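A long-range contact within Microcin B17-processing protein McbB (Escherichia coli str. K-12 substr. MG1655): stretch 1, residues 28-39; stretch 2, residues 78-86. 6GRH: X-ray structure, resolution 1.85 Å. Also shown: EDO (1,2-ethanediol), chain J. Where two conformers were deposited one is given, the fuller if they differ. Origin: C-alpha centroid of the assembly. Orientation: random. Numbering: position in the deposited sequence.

Stretch 1 (28-39) LLITYISSVDIT
Stretch 2 78-86: EFLITTGVI

The turn of a β-hairpin packs against the C-terminal end of a helix, where two hydroxyls converge on one carbonyl and an apolar cluster extends along the hairpin beside them. The first stretch supplies both arms of the hairpin: one strand includes Leu28 to Ile30, the other runs from Ser34 to Ile38, and Tyr32 and Ile33 lie in the turn. The arms are antiparallel, with Leu29 N to Val36 O and Val36 N to Leu29 O both at 2.9 Å, and Thr31 N to Ser34 O also at 2.9 Å. On this frame the CA-to-CB bonds of Leu29, Thr31, Ser34 and Val36 point toward the second stretch, whereas those of Ile30 and Ser35 point away; Ser35 OG (chi1 t) instead donates to Leu29 O at 3.1 Å.

In the second stretch, helical residues from Glu78 lead into Gly84, which leaves the helix with phi/psi of 91/25° in a Schellman motif. Val85 N returns to Leu80 O at 2.9 Å and Gly84 N to Ile81 O at 3.3 Å. The backbones come closest at the turn, where the CA atoms of Ile33 and Gly84 are 5.3 Å apart and those of Ser34 and Thr83 are 5.5 Å apart.

The polar centre is the carbonyl of Thr83. Thr83 O accepts hydrogen bonds from Thr31 OG1 at 2.6 Å and from Ser34 OG at 2.7 Å, both side chains being in rotamer p. Thr31 OG1 also accepts from the turn backbone, from Ile33 N and Ser34 N at 3.0 Å each, so the same hydroxyl ties the turn together and fastens it to the helix end. Thr83 itself is p, and its OG1 donates to Phe79 O at 2.7 Å, which satisfies that hydroxyl within its own stretch.

Glycine at position 84 is demanded twice over. Its backbone angles would jam a CB against the preceding carbonyl oxygen, and an ideal CB on Gly84 would also lie 2.6 Å from Ile33 CG1. The same ideal CB of Gly84 would lie 2.8 Å from Thr31 OG1. Without one, Ile33 (m, m) can bring CG1 to 3.8 Å from Gly84 CA. A water adds a further link, accepting from Tyr32 N at 3.2 Å and donating to Gly84 O at 2.7 Å.

The apolar cluster centres on Phe79 and Leu29. Phe79 (chi1 t, chi2 84°) starts sideways, but its ring end comes nearer the hairpin. Val36 (t) meets that ring at its edge, with CG1 4.2 Å from Phe79 CZ, while Ile38 (m, m) places CD1 3.9 Å from Phe79 CZ. Leu29 (t, p) directs CD2 to 4.3 Å from Phe79 CE2 and to 3.7 Å from Val85 CG2, so a single methyl touches residues before and after the helix end. Val36 CG2 also packs 3.8 Å from Thr83 CG2. The two stretches together bury 363 Å², a modest area in which the paired hydroxyl contacts are flanked by hydrocarbon.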

# COMPACT_ATOMS: atom_id res chain seq x y z
N LEU B 28 16.11 6.09 -46.88
CA LEU B 28 15.03 5.76 -45.94
C LEU B 28 15.06 6.71 -44.74
O LEU B 28 16.13 6.97 -44.17
CB LEU B 28 15.13 4.32 -45.45
CG LEU B 28 15.16 3.17 -46.45
CD1 LEU B 28 15.14 1.84 -45.70
CD2 LEU B 28 14.02 3.20 -47.44
N LEU B 29 13.87 7.20 -44.40
CA LEU B 29 13.59 7.98 -43.21
C LEU B 29 13.02 6.99 -42.20
O LEU B 29 12.10 6.25 -42.54
CB LEU B 29 12.54 9.04 -43.52
CG LEU B 29 11.96 9.81 -42.32
CD1 LEU B 29 13.04 10.60 -41.65
CD2 LEU B 29 10.78 10.68 -42.67
N ILE B 30 13.55 6.99 -40.99
CA ILE B 30 13.00 6.19 -39.90
C ILE B 30 12.82 7.08 -38.69
O ILE B 30 13.79 7.64 -38.17
CB ILE B 30 13.93 5.01 -39.53
CG1 ILE B 30 14.31 4.22 -40.79
CG2 ILE B 30 13.25 4.12 -38.51
CD1 ILE B 30 15.53 3.34 -40.60
N THR B 31 11.58 7.17 -38.21
CA THR B 31 11.27 7.88 -36.99
C THR B 31 10.64 6.94 -35.98
O THR B 31 10.45 5.75 -36.25
CB THR B 31 10.31 9.05 -37.27
OG1 THR B 31 8.96 8.58 -37.38
CG2 THR B 31 10.70 9.78 -38.58
N TYR B 32 10.26 7.48 -34.83
CA TYR B 32 9.48 6.71 -33.86
C TYR B 32 8.07 6.33 -34.32
O TYR B 32 7.49 5.34 -33.85
CB TYR B 32 9.41 7.49 -32.56
CG TYR B 32 10.68 7.50 -31.73
CD1 TYR B 32 11.78 6.70 -32.03
CD2 TYR B 32 10.75 8.26 -30.59
CE1 TYR B 32 12.92 6.70 -31.24
CE2 TYR B 32 11.89 8.28 -29.80
CZ TYR B 32 12.96 7.48 -30.13
OH TYR B 32 14.07 7.48 -29.34
N ILE B 33 7.53 7.10 -35.25
CA ILE B 33 6.18 6.97 -35.76
C ILE B 33 6.11 6.16 -37.05
O ILE B 33 5.21 5.36 -37.22
CB ILE B 33 5.58 8.37 -36.02
CG1 ILE B 33 5.64 9.22 -34.74
CG2 ILE B 33 4.17 8.31 -36.60
CD1 ILE B 33 4.93 8.63 -33.56
N SER B 34 7.04 6.39 -37.97
CA SER B 34 6.93 5.78 -39.27
C SER B 34 8.27 5.55 -39.95
O SER B 34 9.30 5.99 -39.47
CB SER B 34 6.04 6.64 -40.18
OG SER B 34 6.69 7.89 -40.47
N SER B 35 8.21 4.85 -41.08
CA SER B 35 9.35 4.73 -41.95
C SER B 35 8.89 5.04 -43.38
O SER B 35 7.80 4.67 -43.78
CB SER B 35 9.95 3.34 -41.85
OG SER B 35 11.20 3.31 -42.51
N VAL B 36 9.75 5.75 -44.13
CA VAL B 36 9.40 6.22 -45.49
C VAL B 36 10.57 5.97 -46.43
O VAL B 36 11.70 6.29 -46.12
CB VAL B 36 9.00 7.72 -45.49
CG1 VAL B 36 8.54 8.16 -46.89
CG2 VAL B 36 7.90 7.99 -44.48
N ASP B 37 10.27 5.34 -47.57
CA ASP B 37 11.22 5.25 -48.67
C ASP B 37 11.17 6.60 -49.41
O ASP B 37 10.19 6.89 -50.08
CB ASP B 37 10.84 4.06 -49.58
CG ASP B 37 11.90 3.74 -50.64
OD1 ASP B 37 13.01 4.33 -50.64
OD2 ASP B 37 11.63 2.87 -51.50
N ILE B 38 12.20 7.41 -49.26
CA ILE B 38 12.18 8.80 -49.75
C ILE B 38 12.57 8.82 -51.23
O ILE B 38 13.65 8.36 -51.58
CB ILE B 38 13.17 9.69 -48.98
CG1 ILE B 38 12.82 9.74 -47.50
CG2 ILE B 38 13.23 11.12 -49.56
CD1 ILE B 38 11.52 10.44 -47.17
N THR B 39 11.71 9.35 -52.08
CA THR B 39 12.01 9.38 -53.52
C THR B 39 12.19 10.80 -54.08
O THR B 39 12.36 10.94 -55.26
CB THR B 39 10.93 8.66 -54.34
OG1 THR B 39 9.64 9.23 -54.02
CG2 THR B 39 10.94 7.13 -54.04
N GLU B 78 3.32 19.30 -43.34
CA GLU B 78 2.37 18.20 -43.11
C GLU B 78 3.05 16.83 -43.17
O GLU B 78 2.77 15.93 -42.36
CB GLU B 78 1.23 18.27 -44.14
CG GLU B 78 0.04 17.40 -43.78
CD GLU B 78 -1.07 17.44 -44.82
OE1 GLU B 78 -0.92 18.09 -45.89
OE2 GLU B 78 -2.11 16.81 -44.55
N PHE B 79 3.94 16.66 -44.14
CA PHE B 79 4.73 15.43 -44.26
C PHE B 79 5.63 15.24 -43.03
O PHE B 79 5.65 14.16 -42.44
CB PHE B 79 5.57 15.46 -45.55
CG PHE B 79 6.53 14.31 -45.66
CD1 PHE B 79 6.12 13.09 -46.16
CD2 PHE B 79 7.83 14.43 -45.22
CE1 PHE B 79 6.99 12.03 -46.27
CE2 PHE B 79 8.71 13.36 -45.31
CZ PHE B 79 8.28 12.17 -45.85
N LEU B 80 6.34 16.29 -42.66
CA LEU B 80 7.28 16.23 -41.55
C LEU B 80 6.57 15.96 -40.22
O LEU B 80 7.11 15.25 -39.39
CB LEU B 80 8.11 17.52 -41.46
CG LEU B 80 9.06 17.76 -42.66
CD1 LEU B 80 9.63 19.17 -42.64
CD2 LEU B 80 10.17 16.74 -42.71
N ILE B 81 5.38 16.52 -40.04
CA ILE B 81 4.60 16.34 -38.83
C ILE B 81 4.00 14.93 -38.78
O ILE B 81 4.09 14.25 -37.75
CB ILE B 81 3.46 17.38 -38.69
CG1 ILE B 81 4.06 18.76 -38.35
CG2 ILE B 81 2.46 16.97 -37.59
CD1 ILE B 81 3.10 19.91 -38.60
N THR B 82 3.37 14.52 -39.88
CA THR B 82 2.63 13.25 -39.89
C THR B 82 3.57 12.06 -39.78
O THR B 82 3.22 11.10 -39.12
CB THR B 82 1.71 13.09 -41.12
OG1 THR B 82 2.46 13.29 -42.32
CG2 THR B 82 0.58 14.08 -41.06
N THR B 83 4.77 12.15 -40.36
CA THR B 83 5.75 11.07 -40.29
C THR B 83 6.54 10.98 -38.99
O THR B 83 7.21 9.98 -38.79
CB THR B 83 6.75 11.11 -41.47
OG1 THR B 83 7.48 12.37 -41.48
CG2 THR B 83 6.04 10.89 -42.79
N GLY B 84 6.47 12.00 -38.12
CA GLY B 84 7.16 12.02 -36.82
C GLY B 84 8.56 12.63 -36.82
O GLY B 84 9.39 12.28 -35.98
N VAL B 85 8.84 13.52 -37.79
CA VAL B 85 10.12 14.21 -37.87
C VAL B 85 10.10 15.46 -36.98
O VAL B 85 11.09 15.76 -36.31
CB VAL B 85 10.50 14.61 -39.31
CG1 VAL B 85 11.88 15.28 -39.35
CG2 VAL B 85 10.52 13.40 -40.23
N ILE B 86 8.99 16.19 -37.01
CA ILE B 86 8.80 17.39 -36.19
C ILE B 86 7.43 17.37 -35.51
O ILE B 86 6.54 16.63 -35.92
CB ILE B 86 8.97 18.72 -36.99
CG1 ILE B 86 7.77 18.99 -37.90
CG2 ILE B 86 10.27 18.72 -37.80
CD1 ILE B 86 7.91 20.21 -38.79
C1 EDO J . 16.40 10.05 -28.13
O1 EDO J . 14.99 10.07 -27.87
C2 EDO J . 16.78 8.65 -28.56
O2 EDO J . 18.19 8.45 -28.48
O HOH W 1 10.25 10.54 -34.05